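Local atomic coordinates of glucoamylase (PDB entry 1LF6), a protein that hydrolyses starch-like chains from their non-reducing ends, cleaving terminal alpha-1,4-linked glucose units one after another and releasing beta-D-glucose. Residues K370-N375 with V418-D423; A351-G356 with Y406-Y411; E435-I440 with P600-E605; Y299-I304 with A657-L662; F515-A520 with K529-P534. All coordinates share one frame; numbering follows the deposited sequence.

Contact 1: residues K370-N375 with V418-D423; sequences KVVKDN and VKPLAD
With chi1 at 178°, Val372 places CG1 opposite its own backbone N and CG2 opposite its carbonyl carbon, a setting that divides the two methyls between Pro420 and Leu421. Both partners lie on helix 414-428, which packs beside helix 358-375 in the (alpha/alpha) barrel of this family GH15 enzyme, a toroid of helical hairpins. The backbones come nearest at the same place, Val372 CA and Pro420 CA being 7.7 Å apart. Val372 CG1 reaches the corner of the proline ring, 3.8 Å from Pro420 CG, and the two side chains cross at about a right angle. Helix 414-428 is kinked here, since the N of Pro420 cannot bond back to the preceding turn. Leu421 does not start straight at its partner, yet its forked end turns in: CD1 is 3.9 Å from Val372 CG2, and its CG and CD2 are scarcely farther, which sets that methyl against the whole fork. No hydrogen bond crosses; the contact is apolar and buries 118 Å². Ile378 touches both Val372 and Leu421 and extends the same apolar patch. Replacing Val372 with an alanine removes both methyls and would probably open a gap in front of Pro420 CG and the leucine fork. Within helix 414-428, Lys419 NZ forms a salt bridge of 2.9 Å with Asp423 OD2, on its syn side, while Asp423 OD1 bonds to Tyr474 OH.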
# COMPACT_ATOMS: atom_id res chain seq x y z
N LYS A 370 -18.47 5.66 11.42
CA LYS A 370 -18.50 4.61 12.44
C LYS A 370 -17.39 4.89 13.46
O LYS A 370 -17.57 4.70 14.67
CB LYS A 370 -18.30 3.25 11.77
CG LYS A 370 -18.91 2.05 12.50
CD LYS A 370 -18.35 1.86 13.90
CE LYS A 370 -18.86 0.58 14.55
NZ LYS A 370 -18.38 -0.63 13.82
N VAL A 371 -16.24 5.34 12.97
CA VAL A 371 -15.12 5.64 13.85
C VAL A 371 -15.48 6.79 14.80
O VAL A 371 -15.22 6.72 16.00
CB VAL A 371 -13.84 6.01 13.05
CG1 VAL A 371 -12.77 6.55 13.98
CG2 VAL A 371 -13.31 4.78 12.32
N VAL A 372 -16.09 7.84 14.25
CA VAL A 372 -16.47 8.99 15.06
C VAL A 372 -17.55 8.60 16.08
O VAL A 372 -17.56 9.10 17.20
CB VAL A 372 -16.99 10.15 14.19
CG1 VAL A 372 -17.43 11.31 15.07
CG2 VAL A 372 -15.90 10.61 13.23
N LYS A 373 -18.44 7.69 15.69
CA LYS A 373 -19.49 7.26 16.59
C LYS A 373 -18.90 6.59 17.83
O LYS A 373 -19.36 6.81 18.95
CB LYS A 373 -20.44 6.29 15.89
CG LYS A 373 -21.59 5.84 16.78
CD LYS A 373 -22.31 4.64 16.22
CE LYS A 373 -23.37 4.14 17.19
NZ LYS A 373 -23.96 2.86 16.73
N ASP A 374 -17.87 5.78 17.64
CA ASP A 374 -17.25 5.08 18.76
C ASP A 374 -16.14 5.84 19.48
O ASP A 374 -15.77 5.47 20.60
CB ASP A 374 -16.70 3.72 18.30
CG ASP A 374 -17.75 2.86 17.61
OD1 ASP A 374 -18.89 2.77 18.11
OD2 ASP A 374 -17.42 2.26 16.57
N ASN A 375 -15.61 6.89 18.87
CA ASN A 375 -14.51 7.65 19.48
C ASN A 375 -14.81 9.12 19.73
O ASN A 375 -14.16 9.75 20.58
CB ASN A 375 -13.26 7.54 18.62
CG ASN A 375 -12.69 6.15 18.59
OD1 ASN A 375 -12.13 5.68 19.58
ND2 ASN A 375 -12.84 5.47 17.46
N VAL A 418 -20.15 15.26 11.04
CA VAL A 418 -19.77 16.66 10.90
C VAL A 418 -19.73 17.48 12.18
O VAL A 418 -18.69 18.05 12.52
CB VAL A 418 -20.69 17.37 9.88
CG1 VAL A 418 -20.30 18.83 9.74
CG2 VAL A 418 -20.60 16.65 8.52
N LYS A 419 -20.85 17.53 12.90
CA LYS A 419 -20.90 18.32 14.13
C LYS A 419 -19.87 17.88 15.18
O LYS A 419 -19.15 18.72 15.73
CB LYS A 419 -22.31 18.30 14.72
CG LYS A 419 -22.47 19.08 16.01
CD LYS A 419 -23.91 19.55 16.20
CE LYS A 419 -24.19 19.96 17.63
NZ LYS A 419 -23.17 20.91 18.16
N PRO A 420 -19.79 16.58 15.49
CA PRO A 420 -18.79 16.20 16.50
C PRO A 420 -17.35 16.55 16.11
O PRO A 420 -16.56 17.00 16.96
CB PRO A 420 -19.02 14.70 16.68
CG PRO A 420 -19.70 14.28 15.40
CD PRO A 420 -20.61 15.43 15.10
N LEU A 421 -16.99 16.37 14.85
CA LEU A 421 -15.64 16.68 14.40
C LEU A 421 -15.40 18.18 14.35
O LEU A 421 -14.33 18.65 14.74
CB LEU A 421 -15.36 16.06 13.03
CG LEU A 421 -15.24 14.53 13.00
CD1 LEU A 421 -14.99 14.07 11.57
CD2 LEU A 421 -14.09 14.09 13.92
N ALA A 422 -16.39 18.93 13.89
CA ALA A 422 -16.27 20.38 13.81
C ALA A 422 -16.10 20.95 15.22
O ALA A 422 -15.26 21.82 15.44
CB ALA A 422 -17.50 20.98 13.14
N ASP A 423 -16.90 20.45 16.16
CA ASP A 423 -16.83 20.92 17.54
C ASP A 423 -15.50 20.54 18.17
O ASP A 423 -14.95 21.28 18.98
CB ASP A 423 -17.97 20.33 18.38
CG ASP A 423 -19.34 20.87 17.96
OD1 ASP A 423 -19.42 22.00 17.44
OD2 ASP A 423 -20.34 20.16 18.18

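Contact 2: residues A351-G356 with Y406-Y411; sequences AFIAAG and YRLKRY
The guanidinium of Arg407 is the flat group at this interface, and the methyl CG2 of Ile353 approaches it obliquely, 3.8 Å from Arg407 NH2. Another flat group lies on the 406-411 side: one face of the Tyr411 ring carries the backbone Lys409 O, 3.8 Å above the plane and over the ring centre. The bend of the Arg407 chain at chi3 (63°) brings its end to helix 342-355, where NH1 has a weak hydrogen bond to Asn350 OD1. Ile353 divides its branches between two neighbours: CG2 goes to the arginine, while CD1 is directed at the side chain of Leu408. The approach modelled there is doubtful and supports no claim of tight packing. Each segment closes a helix with a Schellman motif, at Gly356 after helix 342-355 and at Lys409 after helix 395-407; the two ends are neighbours near the surface of the barrel, Ile353 CA and Leu408 CA being 8.5 Å apart. Between the segments no hydrogen bond forms, and the 142 Å² buried rests on the branches of one isoleucine. The chemistry implies adhesion by van der Waals contact: across this contact the guanidinium meets only a methyl, and its weak bond to Asn350 and the touch of Arg407 on Asp673 lie outside the two segments.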
# COMPACT_ATOMS: atom_id res chain seq x y z
N ALA A 351 -10.14 9.94 -5.38
CA ALA A 351 -9.81 9.27 -6.63
C ALA A 351 -11.04 8.48 -7.09
O ALA A 351 -11.39 8.51 -8.26
CB ALA A 351 -8.62 8.33 -6.44
N PHE A 352 -11.69 7.79 -6.16
CA PHE A 352 -12.89 7.04 -6.51
C PHE A 352 -13.94 7.99 -7.08
O PHE A 352 -14.62 7.67 -8.05
CB PHE A 352 -13.47 6.31 -5.28
CG PHE A 352 -12.78 5.01 -4.96
CD1 PHE A 352 -12.65 4.02 -5.93
CD2 PHE A 352 -12.28 4.77 -3.68
CE1 PHE A 352 -12.04 2.80 -5.63
CE2 PHE A 352 -11.67 3.55 -3.37
CZ PHE A 352 -11.55 2.57 -4.34
N ILE A 353 -14.06 9.17 -6.48
CA ILE A 353 -15.02 10.16 -6.95
C ILE A 353 -14.68 10.57 -8.38
O ILE A 353 -15.54 10.55 -9.26
CB ILE A 353 -15.03 11.42 -6.07
CG1 ILE A 353 -15.52 11.07 -4.66
CG2 ILE A 353 -15.93 12.49 -6.69
CD1 ILE A 353 -16.92 10.50 -4.63
N ALA A 354 -13.42 10.94 -8.59
CA ALA A 354 -12.95 11.37 -9.90
C ALA A 354 -13.13 10.30 -10.96
O ALA A 354 -13.32 10.61 -12.14
CB ALA A 354 -11.49 11.77 -9.81
N ALA A 355 -13.05 9.04 -10.53
CA ALA A 355 -13.18 7.90 -11.44
C ALA A 355 -14.64 7.50 -11.68
O ALA A 355 -14.93 6.72 -12.59
CB ALA A 355 -12.39 6.72 -10.89
N GLY A 356 -15.55 8.01 -10.86
CA GLY A 356 -16.95 7.68 -11.03
C GLY A 356 -17.46 6.60 -10.09
O GLY A 356 -18.65 6.26 -10.12
N TYR A 406 -19.07 16.78 2.51
CA TYR A 406 -19.56 17.87 1.69
C TYR A 406 -19.56 17.52 0.20
O TYR A 406 -20.55 17.74 -0.49
CB TYR A 406 -18.73 19.13 1.92
CG TYR A 406 -18.91 20.16 0.84
CD1 TYR A 406 -17.97 20.30 -0.19
CD2 TYR A 406 -20.06 20.96 0.79
CE1 TYR A 406 -18.17 21.19 -1.23
CE2 TYR A 406 -20.26 21.85 -0.25
CZ TYR A 406 -19.32 21.95 -1.26
OH TYR A 406 -19.54 22.80 -2.31
N ARG A 407 -18.45 16.99 -0.29
CA ARG A 407 -18.36 16.64 -1.70
C ARG A 407 -19.31 15.51 -2.09
O ARG A 407 -19.79 15.46 -3.22
CB ARG A 407 -16.92 16.27 -2.06
CG ARG A 407 -15.96 17.45 -1.97
CD ARG A 407 -14.72 17.18 -2.79
NE ARG A 407 -15.05 17.03 -4.21
CZ ARG A 407 -14.47 16.15 -5.01
NH1 ARG A 407 -13.54 15.33 -4.55
NH2 ARG A 407 -14.84 16.08 -6.29
N LEU A 408 -19.58 14.60 -1.16
CA LEU A 408 -20.49 13.50 -1.43
C LEU A 408 -21.93 13.92 -1.11
O LEU A 408 -22.86 13.14 -1.25
CB LEU A 408 -20.10 12.27 -0.60
CG LEU A 408 -18.87 11.52 -1.12
CD1 LEU A 408 -18.43 10.46 -0.14
CD2 LEU A 408 -19.20 10.90 -2.46
N LYS A 409 -22.09 15.18 -0.70
CA LYS A 409 -23.39 15.73 -0.35
C LYS A 409 -24.12 14.85 0.65
O LYS A 409 -25.34 14.69 0.58
CB LYS A 409 -24.24 15.92 -1.61
CG LYS A 409 -23.67 16.96 -2.56
CD LYS A 409 -24.58 17.20 -3.75
CE LYS A 409 -24.02 18.29 -4.65
NZ LYS A 409 -24.93 18.60 -5.79
N ARG A 410 -23.37 14.30 1.59
CA ARG A 410 -23.92 13.44 2.62
C ARG A 410 -24.30 14.27 3.84
O ARG A 410 -23.68 14.16 4.90
CB ARG A 410 -22.90 12.36 3.01
CG ARG A 410 -22.65 11.34 1.90
CD ARG A 410 -23.89 10.50 1.68
NE ARG A 410 -24.29 9.83 2.91
CZ ARG A 410 -23.72 8.72 3.38
NH1 ARG A 410 -22.74 8.14 2.74
NH2 ARG A 410 -24.13 8.19 4.51
N TYR A 411 -25.32 15.09 3.68
CA TYR A 411 -25.79 15.97 4.76
C TYR A 411 -26.47 15.18 5.86
O TYR A 411 -26.79 15.72 6.93
CB TYR A 411 -26.76 17.01 4.19
CG TYR A 411 -26.24 17.69 2.95
CD1 TYR A 411 -24.92 18.13 2.87
CD2 TYR A 411 -27.07 17.90 1.85
CE1 TYR A 411 -24.44 18.76 1.73
CE2 TYR A 411 -26.60 18.54 0.70
CZ TYR A 411 -25.29 18.97 0.65
OH TYR A 411 -24.82 19.60 -0.47

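Contact 3: residues E435-I440 with P600-E605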
# COMPACT_ATOMS: atom_id res chain seq x y z
N GLU A 435 1.54 17.35 12.28
CA GLU A 435 1.14 17.65 10.92
C GLU A 435 1.03 16.33 10.17
O GLU A 435 1.19 15.27 10.77
CB GLU A 435 2.14 18.61 10.26
CG GLU A 435 3.60 18.41 10.68
CD GLU A 435 4.12 17.01 10.38
OE1 GLU A 435 4.15 16.16 11.29
OE2 GLU A 435 4.50 16.76 9.22
N ARG A 436 0.77 16.38 8.87
CA ARG A 436 0.55 15.14 8.13
C ARG A 436 1.67 14.09 8.05
O ARG A 436 1.41 12.94 7.71
CB ARG A 436 0.02 15.45 6.73
CG ARG A 436 0.99 16.06 5.75
CD ARG A 436 0.27 16.29 4.42
NE ARG A 436 1.16 16.71 3.34
CZ ARG A 436 0.80 16.77 2.06
NH1 ARG A 436 1.66 17.15 1.14
NH2 ARG A 436 -0.44 16.44 1.71
N TRP A 437 2.91 14.46 8.37
CA TRP A 437 3.98 13.47 8.34
C TRP A 437 4.01 12.75 9.70
O TRP A 437 4.82 11.85 9.91
CB TRP A 437 5.32 14.13 8.04
CG TRP A 437 5.37 14.84 6.70
CD1 TRP A 437 5.98 16.04 6.43
CD2 TRP A 437 4.78 14.40 5.46
NE1 TRP A 437 5.80 16.37 5.11
CE2 TRP A 437 5.08 15.39 4.49
CE3 TRP A 437 4.04 13.28 5.08
CZ2 TRP A 437 4.65 15.28 3.16
CZ3 TRP A 437 3.62 13.17 3.74
CH2 TRP A 437 3.93 14.17 2.80
N GLU A 438 3.11 13.16 10.59
CA GLU A 438 2.96 12.56 11.92
C GLU A 438 4.19 12.68 12.82
O GLU A 438 4.47 11.77 13.61
CB GLU A 438 2.62 11.08 11.77
CG GLU A 438 1.58 10.79 10.69
CD GLU A 438 1.12 9.35 10.70
OE1 GLU A 438 1.85 8.48 10.19
OE2 GLU A 438 0.03 9.10 11.25
N GLU A 439 4.90 13.80 12.74
CA GLU A 439 6.13 13.95 13.52
C GLU A 439 6.25 15.12 14.47
O GLU A 439 6.92 15.03 15.50
CB GLU A 439 7.31 13.99 12.55
CG GLU A 439 7.28 12.88 11.51
CD GLU A 439 8.34 13.05 10.43
OE1 GLU A 439 8.60 14.20 10.02
OE2 GLU A 439 8.90 12.02 9.98
N ILE A 440 5.60 16.23 14.16
CA ILE A 440 5.74 17.40 15.01
C ILE A 440 4.47 18.23 15.08
O ILE A 440 3.65 18.21 14.14
CB ILE A 440 6.89 18.27 14.47
CG1 ILE A 440 7.18 19.44 15.41
CG2 ILE A 440 6.55 18.75 13.06
CD1 ILE A 440 8.43 20.22 15.02
N PRO A 600 7.14 10.45 -5.25
CA PRO A 600 6.38 10.77 -6.46
C PRO A 600 5.04 11.42 -6.08
O PRO A 600 4.45 12.15 -6.86
CB PRO A 600 6.23 9.41 -7.15
CG PRO A 600 6.68 8.39 -6.13
CD PRO A 600 7.71 9.10 -5.31
N LEU A 601 4.59 11.15 -4.86
CA LEU A 601 3.34 11.74 -4.36
C LEU A 601 3.45 13.26 -4.47
O LEU A 601 2.51 13.92 -4.89
CB LEU A 601 3.11 11.35 -2.89
CG LEU A 601 2.05 12.14 -2.11
CD1 LEU A 601 0.67 11.95 -2.73
CD2 LEU A 601 2.04 11.66 -0.66
N LEU A 602 4.60 13.80 -4.08
CA LEU A 602 4.81 15.24 -4.12
C LEU A 602 4.97 15.77 -5.54
O LEU A 602 4.78 16.96 -5.79
CB LEU A 602 6.01 15.62 -3.25
CG LEU A 602 5.77 15.23 -1.79
CD1 LEU A 602 6.96 15.63 -0.93
CD2 LEU A 602 4.48 15.91 -1.30
N THR A 603 5.31 14.89 -6.48
CA THR A 603 5.42 15.28 -7.88
C THR A 603 3.99 15.51 -8.34
O THR A 603 3.70 16.47 -9.06
CB THR A 603 6.06 14.17 -8.73
OG1 THR A 603 7.44 14.01 -8.37
CG2 THR A 603 5.96 14.52 -10.22
N GLY A 604 3.10 14.61 -7.93
CA GLY A 604 1.70 14.73 -8.28
C GLY A 604 1.07 15.96 -7.66
O GLY A 604 0.32 16.68 -8.33
N GLU A 605 1.38 16.22 -6.39
CA GLU A 605 0.82 17.40 -5.73
C GLU A 605 1.28 18.69 -6.39
O GLU A 605 0.51 19.64 -6.48
CB GLU A 605 1.16 17.40 -4.23
CG GLU A 605 0.35 16.39 -3.42
CD GLU A 605 0.37 16.65 -1.92
OE1 GLU A 605 -0.19 15.84 -1.17
OE2 GLU A 605 0.95 17.68 -1.50
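Arg436 points its CB toward helix 600-612, and chi1 of 72° puts CG between the backbone N and the carbonyl carbon. There CG lies over one face of the Trp437 ring, 4.1 Å above its centre. The chain then runs extended through CD to NE, which bonds to Ser535 OG. At the tip the guanidinium takes Glu605 end-on: NH1 donates to Glu605 OE2 at 2.8 Å with a nearly straight 167° bond in the guanidinium plane, and NH2 donates, less straight and with the acceptor tilted from that plane, to the syn lone pair of Glu605 OE1 at 3.0 Å. The guanidinium and carboxylate planes are 44° apart. Leu602 CD2 lies obliquely 3.9 Å from Arg436 NH1. Arg436 sits inside a type I beta turn from Glu435 to Glu438, the probable proton acceptor and donor, in a loop of the (alpha/alpha) barrel. A leucine in place of Arg436 would probably leave the buried carboxylate of Glu605 without its charge partner. Glu435 OE1 accepts from Glu439 N and Ile440 N, which, with Trp437 N and Arg504 at OE2, helps to hold that carboxylate. Trp437 NE1 bonds to Asp533 OD2, while its CH2 edge lies 4.5 Å from Leu602 CD2.

Contact 4: residues Y299-I304 with A657-L662; sequences YNSMMI and AEYVIL
Val660 CG2 is wedged against two successive residues of the facing helix, 3.6 Å from Ser301 CB and 3.6 Å from Met302 SD. This is the tight part of the contact: Val660 CG1 also comes within 3.7 Å of Met302 SD, so the sulfur rests on both methyls, and the two side chains cross at about a right angle. Met302 gets there by bending, with chi2 at -48° and chi3 at -57°, and beyond the sulfur its side chain packs on Phe352 and Ala355. The backbones meet at the same level, Ser301 CA and Val660 CA being 6.9 Å apart. The looser part is at Tyr659, although it too is buried and no solvent side is evident. Tyr659 CD1 lies 3.9 Å from Ser301 OG, in an oblique approach without a bond; the serine hydroxyl is instead engaged by Leu297 O and His656 ND1, and the tyrosine OH by Glu625 OE1. The axes of the two segments approach to 9.2 Å with an angle of 136° between their directions, an inclined, roughly antiparallel crossing. It brings helix 296-306 against helix 653-668, over 350 residues later in the chain, consistent with an (alpha/alpha) barrel closed where an early helix packs on a late one.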
# COMPACT_ATOMS: atom_id res chain seq x y z
N TYR A 299 -6.33 2.86 -14.97
CA TYR A 299 -7.07 1.67 -14.60
C TYR A 299 -6.29 0.86 -13.56
O TYR A 299 -6.87 0.36 -12.58
CB TYR A 299 -7.37 0.82 -15.84
CG TYR A 299 -8.46 1.41 -16.72
CD1 TYR A 299 -9.78 1.48 -16.26
CD2 TYR A 299 -8.18 1.91 -17.99
CE1 TYR A 299 -10.79 2.03 -17.06
CE2 TYR A 299 -9.18 2.47 -18.79
CZ TYR A 299 -10.49 2.52 -18.32
OH TYR A 299 -11.48 3.08 -19.11
N ASN A 300 -4.99 0.73 -13.75
CA ASN A 300 -4.17 -0.02 -12.80
C ASN A 300 -4.32 0.59 -11.41
O ASN A 300 -4.56 -0.12 -10.43
CB ASN A 300 -2.69 -0.00 -13.22
CG ASN A 300 -1.83 -0.98 -12.41
OD1 ASN A 300 -0.82 -0.59 -11.82
ND2 ASN A 300 -2.24 -2.24 -12.38
N SER A 301 -4.19 1.92 -11.33
CA SER A 301 -4.31 2.62 -10.05
C SER A 301 -5.68 2.38 -9.41
O SER A 301 -5.76 2.10 -8.22
CB SER A 301 -4.09 4.12 -10.24
OG SER A 301 -2.79 4.39 -10.75
N MET A 302 -6.74 2.50 -10.20
CA MET A 302 -8.08 2.32 -9.65
C MET A 302 -8.36 0.90 -9.14
O MET A 302 -9.08 0.73 -8.16
CB MET A 302 -9.14 2.73 -10.68
CG MET A 302 -9.18 4.24 -10.97
SD MET A 302 -9.19 5.25 -9.47
CE MET A 302 -10.65 4.62 -8.62
N MET A 303 -7.79 -0.11 -9.79
CA MET A 303 -8.00 -1.48 -9.34
C MET A 303 -7.23 -1.70 -8.04
O MET A 303 -7.74 -2.32 -7.10
CB MET A 303 -7.50 -2.47 -10.40
CG MET A 303 -8.21 -2.34 -11.74
SD MET A 303 -7.81 -3.65 -12.92
CE MET A 303 -9.28 -4.51 -12.91
N ILE A 304 -6.01 -1.18 -7.99
CA ILE A 304 -5.19 -1.30 -6.80
C ILE A 304 -5.93 -0.70 -5.61
O ILE A 304 -5.98 -1.29 -4.53
CB ILE A 304 -3.82 -0.60 -6.98
CG1 ILE A 304 -2.95 -1.40 -7.95
CG2 ILE A 304 -3.11 -0.45 -5.62
CD1 ILE A 304 -1.61 -0.76 -8.24
N ALA A 657 -3.74 7.40 -5.91
CA ALA A 657 -4.93 8.23 -5.88
C ALA A 657 -4.56 9.60 -6.44
O ALA A 657 -5.32 10.20 -7.21
CB ALA A 657 -5.45 8.36 -4.44
N GLU A 658 -3.38 10.09 -6.06
CA GLU A 658 -2.92 11.38 -6.53
C GLU A 658 -2.73 11.33 -8.05
O GLU A 658 -3.07 12.27 -8.75
CB GLU A 658 -1.60 11.77 -5.86
CG GLU A 658 -1.13 13.19 -6.16
CD GLU A 658 -2.01 14.26 -5.54
OE1 GLU A 658 -2.92 13.91 -4.76
OE2 GLU A 658 -1.78 15.46 -5.82
N TYR A 659 -2.17 10.22 -8.56
CA TYR A 659 -1.97 10.11 -10.00
C TYR A 659 -3.31 10.15 -10.74
O TYR A 659 -3.44 10.84 -11.74
CB TYR A 659 -1.24 8.81 -10.38
CG TYR A 659 -1.23 8.60 -11.89
CD1 TYR A 659 -2.24 7.86 -12.51
CD2 TYR A 659 -0.29 9.23 -12.69
CE1 TYR A 659 -2.31 7.76 -13.90
CE2 TYR A 659 -0.35 9.14 -14.09
CZ TYR A 659 -1.36 8.41 -14.68
OH TYR A 659 -1.45 8.33 -16.05
N VAL A 660 -4.29 9.41 -10.23
CA VAL A 660 -5.61 9.39 -10.85
C VAL A 660 -6.20 10.80 -10.91
O VAL A 660 -6.65 11.25 -11.96
CB VAL A 660 -6.57 8.47 -10.05
CG1 VAL A 660 -8.00 8.62 -10.55
CG2 VAL A 660 -6.12 7.04 -10.20
N ILE A 661 -6.18 11.50 -9.78
CA ILE A 661 -6.73 12.85 -9.71
C ILE A 661 -5.97 13.83 -10.61
O ILE A 661 -6.58 14.71 -11.23
CB ILE A 661 -6.74 13.36 -8.24
CG1 ILE A 661 -7.76 12.54 -7.44
CG2 ILE A 661 -7.09 14.83 -8.18
CD1 ILE A 661 -7.63 12.68 -5.93
N LEU A 662 -4.65 13.68 -10.69
CA LEU A 662 -3.82 14.56 -11.52
C LEU A 662 -4.10 14.29 -13.00
O LEU A 662 -4.29 15.21 -13.79
CB LEU A 662 -2.34 14.32 -11.23
CG LEU A 662 -1.36 15.03 -12.17
CD1 LEU A 662 -1.59 16.53 -12.08
CD2 LEU A 662 0.07 14.66 -11.81

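Contact 5: residues F515-A520 with K529-P534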
# COMPACT_ATOMS: atom_id res chain seq x y z
N PHE A 515 13.13 29.33 17.29
CA PHE A 515 12.50 28.22 17.99
C PHE A 515 13.08 26.95 17.39
O PHE A 515 12.91 26.67 16.20
CB PHE A 515 10.98 28.28 17.80
CG PHE A 515 10.21 27.26 18.60
CD1 PHE A 515 10.01 25.98 18.10
CD2 PHE A 515 9.69 27.59 19.84
CE1 PHE A 515 9.28 25.04 18.83
CE2 PHE A 515 8.96 26.66 20.59
CZ PHE A 515 8.76 25.38 20.08
N MET A 516 13.79 26.18 18.21
CA MET A 516 14.43 24.95 17.77
C MET A 516 13.48 23.77 17.77
O MET A 516 12.72 23.56 18.72
CB MET A 516 15.62 24.62 18.67
CG MET A 516 16.72 25.67 18.67
SD MET A 516 17.44 25.89 17.03
CE MET A 516 18.49 24.47 16.94
N ILE A 517 13.51 22.99 16.69
CA ILE A 517 12.66 21.81 16.60
C ILE A 517 13.51 20.58 16.39
O ILE A 517 14.63 20.66 15.89
CB ILE A 517 11.64 21.94 15.45
CG1 ILE A 517 12.35 21.99 14.10
CG2 ILE A 517 10.80 23.18 15.66
CD1 ILE A 517 11.40 22.04 12.91
N ASN A 518 12.98 19.43 16.79
CA ASN A 518 13.69 18.18 16.66
C ASN A 518 13.12 17.37 15.51
O ASN A 518 11.96 16.97 15.54
CB ASN A 518 13.58 17.38 17.97
CG ASN A 518 13.93 18.22 19.19
OD1 ASN A 518 13.15 19.06 19.64
ND2 ASN A 518 15.12 18.00 19.74
N ILE A 519 13.94 17.14 14.49
CA ILE A 519 13.52 16.39 13.32
C ILE A 519 13.50 14.91 13.66
O ILE A 519 14.44 14.39 14.24
CB ILE A 519 14.46 16.63 12.12
CG1 ILE A 519 14.50 18.12 11.77
CG2 ILE A 519 14.00 15.81 10.92
CD1 ILE A 519 13.17 18.69 11.30
N ALA A 520 12.41 14.24 13.28
CA ALA A 520 12.25 12.82 13.55
C ALA A 520 13.26 11.97 12.79
O ALA A 520 14.03 12.48 11.97
CB ALA A 520 10.83 12.38 13.17
N LYS A 529 12.64 28.15 11.14
CA LYS A 529 12.77 28.91 9.89
C LYS A 529 13.68 28.28 8.84
O LYS A 529 13.70 28.71 7.69
CB LYS A 529 13.22 30.34 10.20
CG LYS A 529 12.20 31.13 11.01
CD LYS A 529 12.76 32.47 11.45
CE LYS A 529 13.84 32.28 12.51
NZ LYS A 529 14.41 33.58 12.91
N GLU A 530 14.44 27.25 9.23
CA GLU A 530 15.34 26.57 8.29
C GLU A 530 14.60 25.46 7.55
O GLU A 530 15.12 24.92 6.57
CB GLU A 530 16.51 25.91 9.03
CG GLU A 530 17.44 26.80 9.83
CD GLU A 530 18.54 26.00 10.50
OE1 GLU A 530 19.35 25.37 9.77
OE2 GLU A 530 18.61 25.97 11.75
N ILE A 531 13.41 25.11 8.02
CA ILE A 531 12.67 24.00 7.43
C ILE A 531 11.47 24.35 6.56
O ILE A 531 10.51 24.96 7.04
CB ILE A 531 12.17 23.05 8.54
CG1 ILE A 531 13.30 22.80 9.56
CG2 ILE A 531 11.68 21.75 7.94
CD1 ILE A 531 14.55 22.14 8.99
N VAL A 532 11.53 23.96 5.29
CA VAL A 532 10.41 24.19 4.37
C VAL A 532 9.83 22.83 3.98
O VAL A 532 10.52 21.81 4.05
CB VAL A 532 10.83 25.00 3.11
CG1 VAL A 532 11.22 26.41 3.52
CG2 VAL A 532 11.97 24.31 2.37
N ASP A 533 8.57 22.83 3.57
CA ASP A 533 7.85 21.60 3.24
C ASP A 533 6.86 21.89 2.10
O ASP A 533 6.06 22.81 2.19
CB ASP A 533 7.11 21.16 4.51
CG ASP A 533 6.39 19.84 4.37
OD1 ASP A 533 5.82 19.57 3.29
OD2 ASP A 533 6.38 19.07 5.36
N PRO A 534 6.90 21.10 1.01
CA PRO A 534 5.98 21.33 -0.11
C PRO A 534 4.51 21.20 0.25
O PRO A 534 3.64 21.57 -0.54
CB PRO A 534 6.43 20.31 -1.14
CG PRO A 534 7.03 19.23 -0.33
CD PRO A 534 7.80 19.97 0.72
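The beta hairpin of strands 516-519 and 524-527 sets Ile517 and Ile519, two residues apart on the first strand, on the side facing Ile531. Ile531 lies in the loop that follows the second strand. Ile517 CD1 is 3.9 Å from Ile531 CG1, the side chains crossing at a slant. That approach depends on chi1 of 64° at Ile517, which places CG1 between the backbone N and the carbonyl carbon and runs CD1 out toward the loop. Ile519 adds a looser touch, its CD1 4.4 Å from Ile531 CD1. No hydrogen bond joins the two segments; the strand pairs through Ile517 with Tyr526, whose side chain touches both Ile519 and Ile531. The hairpin and its loop probably lie close to the active site of the (alpha/alpha) barrel: the side chain of Ile531 is about 9 Å from that of Glu435, the probable proton acceptor, and Ile517 packs on Ile440. In the 3-10 turn just before Ile531, Lys529 NZ forms a salt bridge with Asp514 OD2.

In the fold
All five contacts belong to the catalytic GH15 region. Contacts 1, 3, 4 and 5 are buried, whereas contact 2 is a surface contact of helix ends. Contacts 1 and 2 draw on four different helices that interleave along the chain (342-355, 358-375, 395-407 and 414-428), with centres 19 Å apart and no touch. Contact 4 encloses the others in sequence; it meets contact 2 where Ala351 packs on Ala657, and contact 3 where Leu601 packs on Glu658. Contacts 3 and 5, each built partly of loop, adjoin through Leu602 and Pro534. Contact 3, holding the two probable catalytic glutamates, alone has a salt bridge between its segments; the other four rest on mainly apolar packing.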